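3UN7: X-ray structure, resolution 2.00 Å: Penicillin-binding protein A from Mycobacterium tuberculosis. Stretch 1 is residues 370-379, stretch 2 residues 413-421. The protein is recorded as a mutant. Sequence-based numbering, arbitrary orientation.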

# COMPACT_ATOMS: atom_id res chain seq x y z
N LEU A 370 17.32 -7.88 8.53
CA LEU A 370 16.15 -8.09 7.67
C LEU A 370 16.42 -7.62 6.24
O LEU A 370 16.02 -8.28 5.29
CB LEU A 370 14.92 -7.36 8.25
CG LEU A 370 14.34 -7.94 9.55
CD1 LEU A 370 13.43 -6.91 10.21
CD2 LEU A 370 13.61 -9.25 9.32
N THR A 371 17.13 -6.50 6.12
CA THR A 371 17.55 -5.99 4.82
C THR A 371 18.38 -7.01 4.03
O THR A 371 18.13 -7.26 2.85
CB THR A 371 18.33 -4.68 5.00
OG1 THR A 371 17.49 -3.70 5.62
CG2 THR A 371 18.78 -4.15 3.66
N GLU A 372 19.37 -7.60 4.71
CA GLU A 372 20.24 -8.62 4.13
C GLU A 372 19.43 -9.86 3.70
O GLU A 372 19.65 -10.41 2.63
CB GLU A 372 21.30 -8.97 5.17
CG GLU A 372 22.08 -10.27 4.99
CD GLU A 372 22.56 -10.83 6.33
OE1 GLU A 372 22.54 -12.08 6.50
OE2 GLU A 372 22.94 -10.01 7.22
N LEU A 373 18.49 -10.27 4.54
CA LEU A 373 17.61 -11.39 4.22
C LEU A 373 16.78 -11.10 2.97
O LEU A 373 16.62 -11.95 2.10
CB LEU A 373 16.70 -11.70 5.43
CG LEU A 373 17.40 -12.34 6.64
CD1 LEU A 373 16.43 -12.66 7.77
CD2 LEU A 373 18.11 -13.60 6.22
N MET A 374 16.27 -9.88 2.90
CA MET A 374 15.44 -9.43 1.79
C MET A 374 16.24 -9.20 0.51
O MET A 374 15.75 -9.45 -0.59
CB MET A 374 14.65 -8.19 2.21
CG MET A 374 13.54 -8.52 3.18
SD MET A 374 12.67 -7.05 3.79
CE MET A 374 11.74 -6.55 2.33
N VAL A 375 17.48 -8.75 0.64
CA VAL A 375 18.41 -8.74 -0.52
C VAL A 375 18.61 -10.17 -1.05
O VAL A 375 18.58 -10.41 -2.27
CB VAL A 375 19.76 -8.07 -0.18
CG1 VAL A 375 20.81 -8.35 -1.27
CG2 VAL A 375 19.57 -6.55 -0.01
N GLY A 376 18.76 -11.12 -0.13
CA GLY A 376 18.90 -12.53 -0.51
C GLY A 376 17.66 -13.07 -1.20
O GLY A 376 17.77 -13.75 -2.23
N ALA A 377 16.48 -12.80 -0.64
CA ALA A 377 15.21 -13.23 -1.24
C ALA A 377 15.00 -12.65 -2.65
O ALA A 377 14.53 -13.35 -3.55
CB ALA A 377 14.05 -12.85 -0.35
N GLU A 378 15.37 -11.38 -2.85
CA GLU A 378 15.20 -10.77 -4.16
C GLU A 378 15.99 -11.57 -5.20
O GLU A 378 15.49 -11.83 -6.30
CB GLU A 378 15.62 -9.30 -4.17
CG GLU A 378 15.81 -8.70 -5.58
CD GLU A 378 14.50 -8.36 -6.30
OE1 GLU A 378 13.39 -8.62 -5.76
OE2 GLU A 378 14.58 -7.81 -7.42
N LYS A 379 17.20 -11.97 -4.83
CA LYS A 379 18.12 -12.65 -5.75
C LYS A 379 17.67 -14.06 -6.12
O LYS A 379 17.99 -14.56 -7.19
CB LYS A 379 19.52 -12.69 -5.15
CG LYS A 379 20.25 -11.39 -5.26
CD LYS A 379 21.63 -11.47 -4.61
CE LYS A 379 22.38 -10.14 -4.72
NZ LYS A 379 22.86 -9.88 -6.11
N TRP A 413 1.71 -11.04 -3.67
CA TRP A 413 2.25 -9.86 -3.05
C TRP A 413 3.72 -9.71 -3.42
O TRP A 413 4.43 -10.71 -3.56
CB TRP A 413 2.23 -10.00 -1.54
CG TRP A 413 0.95 -9.76 -0.80
CD1 TRP A 413 0.08 -10.71 -0.34
CD2 TRP A 413 0.45 -8.50 -0.32
NE1 TRP A 413 -0.96 -10.12 0.35
CE2 TRP A 413 -0.74 -8.76 0.39
CE3 TRP A 413 0.89 -7.17 -0.44
CZ2 TRP A 413 -1.51 -7.74 0.98
CZ3 TRP A 413 0.12 -6.14 0.15
CH2 TRP A 413 -1.06 -6.43 0.85
N TYR A 414 4.17 -8.47 -3.52
CA TYR A 414 5.60 -8.14 -3.58
C TYR A 414 5.78 -6.91 -2.71
O TYR A 414 5.10 -5.92 -2.91
CB TYR A 414 6.00 -7.81 -5.01
CG TYR A 414 7.47 -7.49 -5.27
CD1 TYR A 414 8.43 -8.50 -5.31
CD2 TYR A 414 7.87 -6.18 -5.54
CE1 TYR A 414 9.77 -8.21 -5.60
CE2 TYR A 414 9.18 -5.88 -5.83
CZ TYR A 414 10.13 -6.88 -5.84
OH TYR A 414 11.42 -6.55 -6.14
N ILE A 415 6.67 -6.98 -1.73
CA ILE A 415 7.06 -5.79 -0.98
C ILE A 415 8.56 -5.60 -1.11
O ILE A 415 9.30 -6.59 -1.16
CB ILE A 415 6.58 -5.81 0.50
CG1 ILE A 415 7.18 -7.00 1.28
CG2 ILE A 415 5.05 -5.87 0.57
CD1 ILE A 415 7.02 -6.87 2.80
N ALA A 416 9.01 -4.35 -1.21
CA ALA A 416 10.41 -4.12 -1.59
C ALA A 416 10.88 -2.72 -1.30
O ALA A 416 10.07 -1.81 -1.09
CB ALA A 416 10.62 -4.45 -3.08
N PHE A 417 12.19 -2.56 -1.25
CA PHE A 417 12.80 -1.24 -1.21
C PHE A 417 14.14 -1.22 -1.94
O PHE A 417 14.74 -2.27 -2.16
CB PHE A 417 12.89 -0.70 0.23
CG PHE A 417 13.70 -1.54 1.17
CD1 PHE A 417 15.06 -1.29 1.34
CD2 PHE A 417 13.09 -2.55 1.92
CE1 PHE A 417 15.81 -2.06 2.24
CE2 PHE A 417 13.84 -3.32 2.83
CZ PHE A 417 15.20 -3.06 2.98
N ALA A 418 14.58 -0.04 -2.34
CA ALA A 418 15.76 0.10 -3.17
C ALA A 418 16.20 1.57 -3.19
O ALA A 418 15.39 2.44 -2.93
CB ALA A 418 15.45 -0.37 -4.61
N PRO A 419 17.51 1.84 -3.43
CA PRO A 419 18.60 0.87 -3.45
C PRO A 419 18.73 0.31 -2.05
O PRO A 419 18.55 1.05 -1.08
CB PRO A 419 19.83 1.73 -3.78
CG PRO A 419 19.30 2.95 -4.43
CD PRO A 419 17.99 3.20 -3.73
N ALA A 420 19.01 -0.98 -1.93
CA ALA A 420 18.91 -1.63 -0.63
C ALA A 420 19.80 -1.00 0.43
O ALA A 420 19.46 -1.02 1.62
CB ALA A 420 19.20 -3.13 -0.75
N GLN A 421 20.94 -0.45 0.01
CA GLN A 421 21.93 0.06 0.97
C GLN A 421 21.71 1.51 1.39
O GLN A 421 22.29 1.95 2.39
CB GLN A 421 23.34 -0.13 0.45
CG GLN A 421 23.87 -1.53 0.66
CD GLN A 421 25.23 -1.74 0.05
OE1 GLN A 421 25.36 -2.37 -0.99
NE2 GLN A 421 26.26 -1.22 0.70

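A helix, 370-379, lies across a strand, 413-418, with 113° between their N-to-C directions and 10.0 Å between axes at closest approach. That spacing leaves room for a layer of side chains, and the backbones come nearest beyond the strand, where Thr 371 CA and Ala 420 CA are 7.1 Å apart; Met 374 CA and Ala 416 CA are separated by 8.1 Å. Regular i to i+4 hydrogen bonds hold the helix in shape, such as Glu 378 N to Met 374 O at 3.0 Å, so Thr 371, Met 374 and Glu 378 recur on one face, each with its CA-to-CB bond toward the other stretch. A cis peptide bond precedes Pro 419, in the loop that leads from the strand to Ala 420.

The strand residues reach the helix differently. Tyr 414, Ile 415 and Phe 417 start sideways, and their side chains come nearer at their ends. Phe 417, with chi1 in p, meets two helix residues about one turn apart: Thr 371 OG1 lies at the ring edge, 3.6 Å from Phe 417 CZ, while Met 374 CE packs obliquely, 3.9 Å from Phe 417 CE2. The same methyl is a looser 4.3 Å from Ile 415 O, so the end of Met 374 lies near a strand carbonyl as well as the Phe 417 ring.

Where the backbones draw close, small groups suffice. Ala 420 points its CB toward the helix and meets Val 375 CG2 at 3.5 Å, and Ala 420 O lies 3.8 Å from Thr 371 CG2.

At the other end of the contact the one hydrogen bond between the stretches runs from Tyr 414 OH to Glu 378 OE1, 2.9 Å, near the plane of the ring. The long tyrosine spans the gap and gives the buried carboxylate a donor; both carboxylate oxygens also have partners elsewhere in the structure.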